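Local coordinates for heat shock protein, putative (PDB 1Y6Z) that is a putative Hsp90-family chaperone, represented here by its middle domain, and probably couples ATP hydrolysis to the folding of client proteins, at residues P33-H38 against L51-S56. Residues are numbered along the deposited sequence; the frame is centred on the assembly and turned at random.
Sequences PLAYVH and LYIPGS
The Tyr52 ring meets Pro33 and Tyr36 at its CD2-CE2 side, both obliquely: Pro33 CG comes within 3.5 Å of Tyr52 CD2, and Tyr36 CB lies 3.6 Å from that same CD2. Tyr36 and Tyr52 share one face of an antiparallel beta hairpin, strands 35-41 and 47-53, at one margin of the mixed sheet of this Hsp90 middle domain; Pro33, just before the first strand, lies beside Tyr52. Helix 16-27 covers this face; its Tyr19 stacks on the Tyr36 ring, while Tyr23 meets that of Tyr52. Tyr36 CG stands between its backbone N and carbonyl carbon (chi1 65°), and the ring leads away from strand 51-53. On the other face Ala35, Val37, Leu51 and Ile53 line up more loosely, with Val37 CG1 4.2 Å from Leu51 CB; helix 121-141 packs against Ala35, Leu51 and Ile53. Val37 and Leu51 exchange two backbone hydrogen bonds, and Ile53 N donates to Ala35 O. Beyond the paired strands, the Leu34 methyls divide, CD2 against Pro54 O and CD1 3.7 Å from Gly55 CA. Ala35 N is buried without a hydrogen-bond partner, whereas Ile53 O accepts a bent bond from Leu34 N (2.8 Å, 141° at the hydrogen) and has Pro33 CB 3.1 Å away.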
loop_
_atom_site.group_PDB
_atom_site.type_symbol
_atom_site.label_atom_id
_atom_site.label_comp_id
_atom_site.label_asym_id
_atom_site.label_seq_id
_atom_site.Cartn_x
_atom_site.Cartn_y
_atom_site.Cartn_z
ATOM N N PRO B 33 -11.488 15.717 -14.537
ATOM C CA PRO B 33 -10.794 14.484 -14.197
ATOM C C PRO B 33 -11.573 13.617 -13.237
ATOM O O PRO B 33 -12.451 14.093 -12.474
ATOM C CB PRO B 33 -9.450 14.969 -13.564
ATOM C CG PRO B 33 -9.663 16.382 -13.196
ATOM C CD PRO B 33 -10.849 16.925 -13.984
ATOM N N LEU B 34 -11.269 12.336 -13.272
ATOM C CA LEU B 34 -11.886 11.394 -12.403
ATOM C C LEU B 34 -11.347 11.521 -10.974
ATOM O O LEU B 34 -12.091 11.272 -9.999
ATOM C CB LEU B 34 -11.657 9.986 -12.932
ATOM C CG LEU B 34 -12.805 9.331 -13.727
ATOM C CD1 LEU B 34 -13.744 10.300 -14.426
ATOM C CD2 LEU B 34 -12.288 8.168 -14.602
ATOM N N ALA B 35 -10.059 11.864 -10.887
ATOM C CA ALA B 35 -9.418 12.056 -9.599
ATOM C C ALA B 35 -8.115 12.869 -9.774
ATOM O O ALA B 35 -7.599 13.074 -10.902
ATOM C CB ALA B 35 -9.120 10.725 -8.999
ATOM N N TYR B 36 -7.570 13.324 -8.653
ATOM C CA TYR B 36 -6.277 13.990 -8.651
ATOM C C TYR B 36 -5.639 13.851 -7.287
ATOM O O TYR B 36 -6.351 13.619 -6.310
ATOM C CB TYR B 36 -6.380 15.484 -8.993
ATOM C CG TYR B 36 -7.132 16.307 -7.985
ATOM C CD1 TYR B 36 -6.464 17.007 -6.965
ATOM C CD2 TYR B 36 -8.515 16.417 -8.059
ATOM C CE1 TYR B 36 -7.169 17.762 -6.037
ATOM C CE2 TYR B 36 -9.242 17.185 -7.102
ATOM C CZ TYR B 36 -8.547 17.846 -6.115
ATOM O OH TYR B 36 -9.265 18.580 -5.194
ATOM N N VAL B 37 -4.320 14.065 -7.243
ATOM C CA VAL B 37 -3.597 14.224 -5.971
ATOM C C VAL B 37 -2.492 15.271 -6.183
ATOM O O VAL B 37 -1.837 15.275 -7.235
ATOM C CB VAL B 37 -3.023 12.846 -5.458
ATOM C CG1 VAL B 37 -2.212 12.184 -6.492
ATOM C CG2 VAL B 37 -2.260 13.030 -4.133
ATOM N N HIS B 38 -2.328 16.129 -5.181
ATOM C CA HIS B 38 -1.317 17.184 -5.195
ATOM C C HIS B 38 -0.379 16.798 -4.035
ATOM O O HIS B 38 -0.836 16.670 -2.903
ATOM C CB HIS B 38 -2.003 18.509 -4.945
ATOM C CG HIS B 38 -1.065 19.686 -4.851
ATOM N ND1 HIS B 38 -1.494 20.933 -4.472
ATOM C CD2 HIS B 38 0.256 19.810 -5.117
ATOM C CE1 HIS B 38 -0.472 21.776 -4.480
ATOM N NE2 HIS B 38 0.593 21.124 -4.886
ATOM N N LEU B 51 -1.147 15.171 -10.035
ATOM C CA LEU B 51 -1.315 14.111 -10.976
ATOM C C LEU B 51 -2.833 13.943 -11.107
ATOM O O LEU B 51 -3.505 14.015 -10.130
ATOM C CB LEU B 51 -0.745 12.828 -10.371
ATOM C CG LEU B 51 0.804 12.745 -10.199
ATOM C CD1 LEU B 51 1.067 11.275 -9.614
ATOM C CD2 LEU B 51 1.455 12.911 -11.531
ATOM N N TYR B 52 -3.332 13.785 -12.328
ATOM C CA TYR B 52 -4.757 13.683 -12.634
ATOM C C TYR B 52 -4.993 12.375 -13.404
ATOM O O TYR B 52 -4.233 12.011 -14.284
ATOM C CB TYR B 52 -5.156 14.797 -13.580
ATOM C CG TYR B 52 -5.123 16.200 -12.953
ATOM C CD1 TYR B 52 -3.977 16.978 -13.012
ATOM C CD2 TYR B 52 -6.264 16.710 -12.327
ATOM C CE1 TYR B 52 -3.940 18.292 -12.462
ATOM C CE2 TYR B 52 -6.236 17.974 -11.767
ATOM C CZ TYR B 52 -5.077 18.763 -11.838
ATOM O OH TYR B 52 -5.099 20.065 -11.325
ATOM N N ILE B 53 -6.109 11.727 -13.113
ATOM C CA ILE B 53 -6.683 10.698 -13.934
ATOM C C ILE B 53 -7.714 11.404 -14.779
ATOM O O ILE B 53 -8.659 12.030 -14.239
ATOM C CB ILE B 53 -7.346 9.620 -13.084
ATOM C CG1 ILE B 53 -6.267 8.902 -12.273
ATOM C CG2 ILE B 53 -8.125 8.599 -13.968
ATOM C CD1 ILE B 53 -6.877 7.823 -11.382
ATOM N N PRO B 54 -7.528 11.370 -16.093
ATOM C CA PRO B 54 -8.452 12.069 -16.992
ATOM C C PRO B 54 -9.862 11.510 -16.901
ATOM O O PRO B 54 -10.028 10.363 -16.519
ATOM C CB PRO B 54 -7.832 11.801 -18.403
ATOM C CG PRO B 54 -6.381 11.670 -18.096
ATOM C CD PRO B 54 -6.413 10.783 -16.852
ATOM N N GLY B 55 -10.861 12.311 -17.279
ATOM C CA GLY B 55 -12.247 11.836 -17.387
ATOM C C GLY B 55 -12.574 10.880 -18.529
ATOM O O GLY B 55 -13.616 10.197 -18.490
ATOM N N SER B 56 -11.724 10.875 -19.564
ATOM C CA SER B 56 -11.942 10.108 -20.760
ATOM C C SER B 56 -10.583 9.878 -21.398
ATOM O O SER B 56 -9.592 10.505 -21.004
ATOM C CB SER B 56 -12.901 10.819 -21.744
ATOM O OG SER B 56 -12.367 12.055 -22.180
#